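Local coordinates for protein response regulator receiver modulated diguanylate cyclase with PAS/PAC sensor (Desulfovibrio desulfuricans subsp. desulfuricans, PDB 3CG0) that probably receives a phosphorylation signal through its CheY-like receiver domain, the part present here, and passes it to a diguanylate cyclase that makes cyclic di-GMP, at residues F87-Q92 against F106-K111; D69-A74 against Q98-V103; P10-V15 against I57-I62. All blocks are in the same frame, centred on the assembly; numbering follows the deposited sequence.

Overall arrangement
All three contacts lie in one doubly wound, CheY-type receiver domain with parallel sheet order 35-40, 11-15, 57-61, 85-89, 107-110. Contact 3 pairs strands 11-15 and 57-61; contact 1, about 12 Å away between centres, pairs 85-89 with the outermost strand 107-110. Contact 2 packs helices 70-80 and 94-101 together over one face, its centre about 12 Å from that of contact 1, whose Phe87 it touches, and about 14 Å from that of contact 3. Along the chain contact 3 closes first, then contacts 1 and 2 interleave. With Asp61 ending a central strand and strand 107-110 touching the second subunit, the layout is consistent with a phosphorylation site and subunit interface linked through one sheet.

Contact 1 of 3, residues F87-Q92 against F106-K111; sequences FITSSQ and FGYLAK
Phe87 and Tyr108 sit opposite each other on neighbouring parallel strands, the two strands of a beta-alpha-beta crossover whose connection is helix 94-101, at the edge of the receiver-domain sheet. The register puts both side chains on one face, and in each CG is anti to the carbonyl carbon (chi1 -80° in Phe87, -56° in Tyr108), which sets the rings alongside. The ring planes are nearly parallel but slid apart, with centroids separated by 5.8 Å, and the overlap is slight; the closest approach is Phe87 CD2 to Tyr108 CE1, 3.6 Å. Beyond that pair, the Tyr108 hydroxyl reaches Glu132 of the second subunit in a hydrogen bond, while Phe97 meets the Tyr108 ring edge-to-face.

Thr89 comes next on the same face. Its side chain crosses that of Tyr108 at about a right angle, with Thr89 CG2 3.8 Å from Tyr108 CB and at the ring edge, near its plane. OG1 takes the crowded position between backbone N and carbonyl carbon, which brings it 3.3 Å from Ala110 CA. On the other face Ile88 CD1 rests 4.0 Å from Leu109 CB, and Leu109 continues onto Thr117 and Leu118 of helix 115-132.

Four backbone bonds hold the strands in register, the shortest being Leu109 N to Phe87 O at 2.7 Å. Thr89 and Lys111 match the threonine and lysine that receiver domains characteristically carry at the ends of these strands, and Lys111 NZ makes long, weak ion pairs with Asp61 and Glu16. The lysine chain, bent beyond CG, crosses the Ile88 side chain at about a right angle: Lys111 CD lies 3.3 Å from Thr89 O and 3.7 Å from Ile88 CG2.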
loop_
_atom_site.group_PDB
_atom_site.type_symbol
_atom_site.label_atom_id
_atom_site.label_comp_id
_atom_site.label_asym_id
_atom_site.label_seq_id
_atom_site.Cartn_x
_atom_site.Cartn_y
_atom_site.Cartn_z
ATOM N N PHE C 87 16.740 -24.043 0.904
ATOM C CA PHE C 87 17.533 -25.263 0.845
ATOM C C PHE C 87 18.970 -24.963 1.180
ATOM O O PHE C 87 19.522 -23.968 0.732
ATOM C CB PHE C 87 17.482 -25.924 -0.525
ATOM C CG PHE C 87 16.253 -26.740 -0.765
ATOM C CD1 PHE C 87 16.018 -27.921 -0.057
ATOM C CD2 PHE C 87 15.353 -26.357 -1.748
ATOM C CE1 PHE C 87 14.898 -28.664 -0.306
ATOM C CE2 PHE C 87 14.215 -27.103 -2.006
ATOM C CZ PHE C 87 13.981 -28.248 -1.287
ATOM N N ILE C 88 19.565 -25.837 1.975
ATOM C CA ILE C 88 20.996 -25.803 2.257
ATOM C C ILE C 88 21.675 -26.773 1.296
ATOM O O ILE C 88 21.320 -27.954 1.241
ATOM C CB ILE C 88 21.288 -26.177 3.734
ATOM C CG1 ILE C 88 20.476 -25.291 4.699
ATOM C CG2 ILE C 88 22.775 -26.114 4.021
ATOM C CD1 ILE C 88 20.733 -23.774 4.559
ATOM N N THR C 89 22.630 -26.275 0.518
ATOM C CA THR C 89 23.207 -27.072 -0.563
ATOM C C THR C 89 24.701 -27.334 -0.397
ATOM O O THR C 89 25.409 -26.582 0.276
ATOM C CB THR C 89 22.989 -26.426 -1.962
ATOM O OG1 THR C 89 23.791 -25.246 -2.080
ATOM C CG2 THR C 89 21.535 -26.080 -2.203
ATOM N N SER C 90 25.170 -28.414 -1.012
ATOM C CA SER C 90 26.599 -28.631 -1.206
ATOM C C SER C 90 26.887 -29.187 -2.597
ATOM O O SER C 90 27.706 -28.639 -3.335
ATOM C CB SER C 90 27.146 -29.579 -0.138
ATOM O OG SER C 90 26.393 -30.779 -0.086
ATOM N N SER C 91 26.211 -30.276 -2.949
ATOM C CA SER C 91 26.506 -30.992 -4.192
ATOM C C SER C 91 25.927 -30.286 -5.424
ATOM O O SER C 91 25.355 -29.197 -5.316
ATOM C CB SER C 91 26.013 -32.444 -4.096
ATOM O OG SER C 91 26.447 -33.233 -5.194
ATOM N N GLN C 92 26.090 -30.916 -6.587
ATOM C CA GLN C 92 25.721 -30.322 -7.874
ATOM C C GLN C 92 24.845 -31.230 -8.750
ATOM O O GLN C 92 24.826 -31.070 -9.978
ATOM C CB GLN C 92 26.989 -29.923 -8.642
ATOM C CG GLN C 92 27.517 -28.526 -8.337
ATOM C CD GLN C 92 26.947 -27.468 -9.266
ATOM O OE1 GLN C 92 25.759 -27.145 -9.211
ATOM N NE2 GLN C 92 27.799 -26.915 -10.124
ATOM N N PHE C 106 12.400 -20.681 -1.487
ATOM C CA PHE C 106 12.728 -19.294 -1.622
ATOM C C PHE C 106 14.075 -19.098 -2.323
ATOM O O PHE C 106 14.233 -18.220 -3.174
ATOM C CB PHE C 106 12.768 -18.661 -0.246
ATOM C CG PHE C 106 13.271 -17.271 -0.268
ATOM C CD1 PHE C 106 12.440 -16.239 -0.686
ATOM C CD2 PHE C 106 14.583 -16.993 0.096
ATOM C CE1 PHE C 106 12.904 -14.944 -0.716
ATOM C CE2 PHE C 106 15.053 -15.707 0.073
ATOM C CZ PHE C 106 14.212 -14.689 -0.342
ATOM N N GLY C 107 15.050 -19.915 -1.943
ATOM C CA GLY C 107 16.382 -19.857 -2.523
ATOM C C GLY C 107 17.191 -21.064 -2.093
ATOM O O GLY C 107 16.635 -22.025 -1.550
ATOM N N TYR C 108 18.500 -20.993 -2.347
ATOM C CA TYR C 108 19.454 -22.044 -2.029
ATOM C C TYR C 108 20.677 -21.407 -1.389
ATOM O O TYR C 108 21.219 -20.424 -1.895
ATOM C CB TYR C 108 19.868 -22.806 -3.300
ATOM C CG TYR C 108 18.710 -23.409 -4.074
ATOM C CD1 TYR C 108 18.327 -24.730 -3.872
ATOM C CD2 TYR C 108 18.003 -22.655 -5.012
ATOM C CE1 TYR C 108 17.268 -25.274 -4.569
ATOM C CE2 TYR C 108 16.942 -23.189 -5.704
ATOM C CZ TYR C 108 16.582 -24.502 -5.482
ATOM O OH TYR C 108 15.534 -25.041 -6.180
ATOM N N LEU C 109 21.091 -21.952 -0.254
ATOM C CA LEU C 109 22.274 -21.471 0.467
ATOM C C LEU C 109 23.362 -22.534 0.473
ATOM O O LEU C 109 23.163 -23.621 1.017
ATOM C CB LEU C 109 21.905 -21.074 1.903
ATOM C CG LEU C 109 21.828 -19.584 2.276
ATOM C CD1 LEU C 109 21.672 -18.647 1.088
ATOM C CD2 LEU C 109 20.723 -19.350 3.281
ATOM N N ALA C 110 24.500 -22.221 -0.145
ATOM C CA ALA C 110 25.614 -23.157 -0.229
ATOM C C ALA C 110 26.479 -23.102 1.022
ATOM O O ALA C 110 26.887 -22.024 1.451
ATOM C CB ALA C 110 26.445 -22.881 -1.472
ATOM N N LYS C 111 26.747 -24.267 1.609
ATOM C CA LYS C 111 27.585 -24.345 2.807
ATOM C C LYS C 111 29.079 -24.304 2.440
ATOM O O LYS C 111 29.474 -24.886 1.423
ATOM C CB LYS C 111 27.221 -25.565 3.676
ATOM C CG LYS C 111 27.299 -26.927 2.988
ATOM C CD LYS C 111 26.043 -27.755 3.257
ATOM C CE LYS C 111 26.032 -28.407 4.628
ATOM N NZ LYS C 111 26.324 -29.854 4.522
#

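Contact 2 of 3, residues D69-A74 against Q98-V103; sequences DGVETA and QRAKRV
Asp69 and Arg99 reach toward each other tip to tip, with the carboxylate and guanidinium planes turned 78° apart. Arg99 NH2 alone serves both oxygens: it lies 2.9 Å from Asp69 OD1, on the syn side, and makes a weaker bond to Asp69 OD2. Asp69 CG lies at the guanidinium edge, in its plane, with the carboxylate turned across it instead of pairing flat with two nitrogens.

Val71 packs beside this bridge. Its CB lies over one guanidinium face, 3.9 Å from Arg99 NH2, while Glu72 CG approaches the edge of the same group. With CG1 anti to the backbone N (chi1 174°), that methyl presses on the backbone of the opposing helix at 3.4 Å from Arg99 O, and CG2 turns to Ala100 CB. Farther along, Val103 CG1 closes on Val71 CG1 at 3.9 Å, and its CG2 faces Ala74 CB. Ala74, Ala100 and Val103 all rest on Phe87 of strand 85-89, so the two helices meet on the sheet face that carries Phe87.

Asp69 is also the N-cap of helix 70-80. Its OD2 accepts from Glu72 N at 2.9 Å, and a weak return bond from Asp69 N to Glu72 OE2 completes a capping box. One carboxylate thus caps a helix and bridges to a second; its negative charge would probably be favoured by both the helix N-terminus and Arg99, an effect the nearby Glu72 carboxylate would probably offset in part.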
loop_
_atom_site.group_PDB
_atom_site.type_symbol
_atom_site.label_atom_id
_atom_site.label_comp_id
_atom_site.label_asym_id
_atom_site.label_seq_id
_atom_site.Cartn_x
_atom_site.Cartn_y
_atom_site.Cartn_z
ATOM N N ASP C 69 13.859 -37.863 1.686
ATOM C CA ASP C 69 14.998 -37.049 1.271
ATOM C C ASP C 69 14.732 -35.569 1.569
ATOM O O ASP C 69 13.674 -35.226 2.103
ATOM C CB ASP C 69 15.416 -37.311 -0.190
ATOM C CG ASP C 69 14.297 -37.065 -1.195
ATOM O OD1 ASP C 69 13.959 -38.016 -1.932
ATOM O OD2 ASP C 69 13.769 -35.931 -1.272
ATOM N N GLY C 70 15.688 -34.707 1.232
ATOM C CA GLY C 70 15.585 -33.275 1.513
ATOM C C GLY C 70 14.433 -32.631 0.777
ATOM O O GLY C 70 13.721 -31.792 1.321
ATOM N N VAL C 71 14.232 -33.070 -0.458
ATOM C CA VAL C 71 13.207 -32.503 -1.317
ATOM C C VAL C 71 11.801 -32.859 -0.827
ATOM O O VAL C 71 10.930 -31.988 -0.760
ATOM C CB VAL C 71 13.475 -32.852 -2.808
ATOM C CG1 VAL C 71 12.350 -32.393 -3.689
ATOM C CG2 VAL C 71 14.764 -32.179 -3.266
ATOM N N GLU C 72 11.607 -34.120 -0.444
ATOM C CA GLU C 72 10.328 -34.608 0.063
ATOM C C GLU C 72 10.001 -34.071 1.445
ATOM O O GLU C 72 8.838 -33.871 1.778
ATOM C CB GLU C 72 10.337 -36.130 0.159
ATOM C CG GLU C 72 10.406 -36.871 -1.163
ATOM C CD GLU C 72 10.426 -38.374 -0.959
ATOM O OE1 GLU C 72 9.478 -39.043 -1.421
ATOM O OE2 GLU C 72 11.377 -38.884 -0.315
ATOM N N THR C 73 11.031 -33.897 2.266
ATOM C CA THR C 73 10.877 -33.271 3.571
ATOM C C THR C 73 10.430 -31.818 3.370
ATOM O O THR C 73 9.444 -31.398 3.947
ATOM C CB THR C 73 12.187 -33.349 4.380
ATOM O OG1 THR C 73 12.578 -34.724 4.510
ATOM C CG2 THR C 73 12.006 -32.756 5.742
ATOM N N ALA C 74 11.125 -31.082 2.512
ATOM C CA ALA C 74 10.720 -29.700 2.197
ATOM C C ALA C 74 9.333 -29.607 1.535
ATOM O O ALA C 74 8.530 -28.770 1.920
ATOM C CB ALA C 74 11.749 -29.056 1.339
ATOM N N GLN C 98 16.079 -30.222 -9.978
ATOM C CA GLN C 98 14.851 -30.299 -10.773
ATOM C C GLN C 98 13.670 -30.593 -9.863
ATOM O O GLN C 98 12.623 -29.958 -9.989
ATOM C CB GLN C 98 14.927 -31.390 -11.854
ATOM C CG GLN C 98 16.125 -31.332 -12.782
ATOM C CD GLN C 98 15.830 -30.657 -14.095
ATOM O OE1 GLN C 98 15.569 -29.452 -14.152
ATOM N NE2 GLN C 98 15.888 -31.430 -15.170
ATOM N N ARG C 99 13.836 -31.558 -8.954
ATOM C CA ARG C 99 12.766 -31.920 -8.020
ATOM C C ARG C 99 12.583 -30.855 -6.949
ATOM O O ARG C 99 11.480 -30.668 -6.438
ATOM C CB ARG C 99 13.011 -33.269 -7.336
ATOM C CG ARG C 99 13.821 -34.275 -8.114
ATOM C CD ARG C 99 13.440 -35.717 -7.790
ATOM N NE ARG C 99 12.878 -35.921 -6.453
ATOM C CZ ARG C 99 13.578 -36.279 -5.377
ATOM N NH1 ARG C 99 14.892 -36.455 -5.444
ATOM N NH2 ARG C 99 12.954 -36.449 -4.219
ATOM N N ALA C 100 13.668 -30.161 -6.613
ATOM C CA ALA C 100 13.625 -29.085 -5.625
ATOM C C ALA C 100 12.853 -27.880 -6.158
ATOM O O ALA C 100 12.163 -27.213 -5.402
ATOM C CB ALA C 100 15.016 -28.687 -5.216
ATOM N N LYS C 101 12.960 -27.630 -7.464
ATOM C CA LYS C 101 12.163 -26.603 -8.145
ATOM C C LYS C 101 10.663 -26.722 -7.831
ATOM O O LYS C 101 10.005 -25.721 -7.561
ATOM C CB LYS C 101 12.392 -26.671 -9.659
ATOM C CG LYS C 101 11.876 -25.456 -10.432
ATOM C CD LYS C 101 11.491 -25.787 -11.877
ATOM C CE LYS C 101 12.659 -25.651 -12.858
ATOM N NZ LYS C 101 13.491 -26.888 -12.937
ATOM N N ARG C 102 10.149 -27.952 -7.836
ATOM C CA ARG C 102 8.716 -28.223 -7.651
ATOM C C ARG C 102 8.135 -27.925 -6.269
ATOM O O ARG C 102 6.919 -27.752 -6.143
ATOM C CB ARG C 102 8.376 -29.668 -8.039
ATOM C CG ARG C 102 8.233 -29.895 -9.535
ATOM C CD ARG C 102 9.392 -30.681 -10.121
ATOM N NE ARG C 102 9.297 -32.109 -9.815
ATOM C CZ ARG C 102 10.008 -33.064 -10.416
ATOM N NH1 ARG C 102 10.881 -32.760 -11.373
ATOM N NH2 ARG C 102 9.845 -34.333 -10.061
ATOM N N VAL C 103 8.976 -27.865 -5.234
ATOM C CA VAL C 103 8.495 -27.462 -3.902
ATOM C C VAL C 103 8.464 -25.927 -3.816
ATOM O O VAL C 103 7.921 -25.355 -2.867
ATOM C CB VAL C 103 9.309 -28.110 -2.717
ATOM C CG1 VAL C 103 9.858 -29.476 -3.100
ATOM C CG2 VAL C 103 10.432 -27.219 -2.225
#

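Contact 3 of 3, residues P10-V15 against I57-I62; sequences PGVLIV and IALVDI
Val15 packs beside Val60 on the neighbouring parallel strand, both side chains pointing the same way. Val15 CB and CG2 both stand 3.9 Å from Leu59 O, the carbonyl that accepts the hydrogen bond from Val15 N at 2.8 Å. CG2, anti to the carbonyl carbon of its own residue, turns across the strand gap and meets Val60 CG2 at 4.1 Å. CG1, anti to the backbone N (chi1 -165°), instead leads to Thr73 of helix 70-80.

Leu13 and Ala58 share this face of the sheet: Leu13 CD2 lies 3.9 Å from Ala58 CB, and Leu77 of the same helix covers both. This is an inner strand pair of the doubly wound receiver fold, in which parallel central strands are covered by helices on both faces, and the segment axes differ by only 17°. The opposite face carries Val12, Ile14, Ile57 and Leu59. There Val12 divides its methyls between two neighbours, CG2 lying alongside Ile57 CG2 at 3.8 Å and CG1 meeting Leu59 CG. Leu25 and Leu29 of helix 19-32 cover Val12, Ile14 and Leu59 between them.

Backbone pairing is uneven along the strands. At the start, Ile57 N to Gly11 O is a weak bond at 3.4 Å; further along, Leu59 N to Leu13 O is short and straighter. The last bond runs from Asp61 N to Val15 O at 2.8 Å; Asp61, the predicted phosphorylation site, unmodified here, is the final residue of strand 57-61. Asp61 OD1 accepts from Met63 N, whereas OD2 lies close to the like-charged Glu16.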
loop_
_atom_site.group_PDB
_atom_site.type_symbol
_atom_site.label_atom_id
_atom_site.label_comp_id
_atom_site.label_asym_id
_atom_site.label_seq_id
_atom_site.Cartn_x
_atom_site.Cartn_y
_atom_site.Cartn_z
ATOM N N PRO C 10 12.006 -14.471 14.696
ATOM C CA PRO C 10 11.503 -15.649 13.958
ATOM C C PRO C 10 11.974 -17.020 14.441
ATOM O O PRO C 10 13.098 -17.157 14.922
ATOM C CB PRO C 10 12.018 -15.408 12.538
ATOM C CG PRO C 10 12.097 -13.943 12.430
ATOM C CD PRO C 10 12.619 -13.504 13.764
ATOM N N GLY C 11 11.100 -18.016 14.293
ATOM C CA GLY C 11 11.374 -19.383 14.719
ATOM C C GLY C 11 11.854 -20.277 13.591
ATOM O O GLY C 11 11.110 -20.573 12.661
ATOM N N VAL C 12 13.100 -20.721 13.696
ATOM C CA VAL C 12 13.763 -21.456 12.629
ATOM C C VAL C 12 13.835 -22.960 12.955
ATOM O O VAL C 12 14.190 -23.346 14.059
ATOM C CB VAL C 12 15.169 -20.851 12.342
ATOM C CG1 VAL C 12 15.839 -21.529 11.165
ATOM C CG2 VAL C 12 15.066 -19.322 12.075
ATOM N N LEU C 13 13.478 -23.795 11.987
ATOM C CA LEU C 13 13.572 -25.246 12.129
ATOM C C LEU C 13 14.645 -25.744 11.156
ATOM O O LEU C 13 14.628 -25.367 9.989
ATOM C CB LEU C 13 12.197 -25.858 11.850
ATOM C CG LEU C 13 11.913 -27.359 11.738
ATOM C CD1 LEU C 13 10.535 -27.654 12.296
ATOM C CD2 LEU C 13 11.987 -27.836 10.310
ATOM N N ILE C 14 15.593 -26.553 11.640
ATOM C CA ILE C 14 16.719 -27.016 10.819
ATOM C C ILE C 14 16.592 -28.519 10.552
ATOM O O ILE C 14 16.335 -29.298 11.463
ATOM C CB ILE C 14 18.081 -26.745 11.489
ATOM C CG1 ILE C 14 18.279 -25.253 11.774
ATOM C CG2 ILE C 14 19.235 -27.255 10.627
ATOM C CD1 ILE C 14 19.576 -24.953 12.525
ATOM N N VAL C 15 16.731 -28.905 9.291
ATOM C CA VAL C 15 16.743 -30.303 8.894
ATOM C C VAL C 15 18.085 -30.547 8.214
ATOM O O VAL C 15 18.314 -30.077 7.101
ATOM C CB VAL C 15 15.602 -30.640 7.922
ATOM C CG1 VAL C 15 15.413 -32.150 7.831
ATOM C CG2 VAL C 15 14.318 -30.000 8.356
ATOM N N ILE C 57 9.944 -20.618 9.449
ATOM C CA ILE C 57 10.754 -21.007 8.293
ATOM C C ILE C 57 11.503 -22.321 8.580
ATOM O O ILE C 57 11.740 -22.666 9.734
ATOM C CB ILE C 57 11.755 -19.870 7.883
ATOM C CG1 ILE C 57 12.389 -20.151 6.518
ATOM C CG2 ILE C 57 12.803 -19.621 8.978
ATOM C CD1 ILE C 57 12.986 -18.966 5.846
ATOM N N ALA C 58 11.848 -23.052 7.526
ATOM C CA ALA C 58 12.584 -24.299 7.657
ATOM C C ALA C 58 13.813 -24.257 6.769
ATOM O O ALA C 58 13.712 -23.903 5.590
ATOM C CB ALA C 58 11.690 -25.481 7.278
ATOM N N LEU C 59 14.974 -24.593 7.340
ATOM C CA LEU C 59 16.204 -24.735 6.564
ATOM C C LEU C 59 16.442 -26.209 6.340
ATOM O O LEU C 59 16.575 -26.951 7.296
ATOM C CB LEU C 59 17.398 -24.109 7.288
ATOM C CG LEU C 59 17.321 -22.634 7.700
ATOM C CD1 LEU C 59 18.687 -22.169 8.139
ATOM C CD2 LEU C 59 16.797 -21.757 6.581
ATOM N N VAL C 60 16.463 -26.637 5.080
ATOM C CA VAL C 60 16.506 -28.068 4.743
ATOM C C VAL C 60 17.768 -28.381 3.952
ATOM O O VAL C 60 18.115 -27.647 3.009
ATOM C CB VAL C 60 15.237 -28.522 3.947
ATOM C CG1 VAL C 60 15.277 -30.031 3.625
ATOM C CG2 VAL C 60 13.958 -28.226 4.728
ATOM N N ASP C 61 18.473 -29.451 4.326
ATOM C CA ASP C 61 19.596 -29.870 3.496
ATOM C C ASP C 61 19.052 -30.623 2.309
ATOM O O ASP C 61 18.339 -31.626 2.464
ATOM C CB ASP C 61 20.636 -30.706 4.237
ATOM C CG ASP C 61 22.012 -30.627 3.578
ATOM O OD1 ASP C 61 22.155 -31.026 2.401
ATOM O OD2 ASP C 61 22.956 -30.133 4.226
ATOM N N ILE C 62 19.391 -30.129 1.121
ATOM C CA ILE C 62 18.869 -30.676 -0.122
ATOM C C ILE C 62 19.320 -32.122 -0.314
ATOM O O ILE C 62 18.632 -32.910 -0.954
ATOM C CB ILE C 62 19.228 -29.766 -1.345
ATOM C CG1 ILE C 62 18.298 -30.043 -2.535
ATOM C CG2 ILE C 62 20.728 -29.860 -1.738
ATOM C CD1 ILE C 62 18.208 -28.881 -3.509
#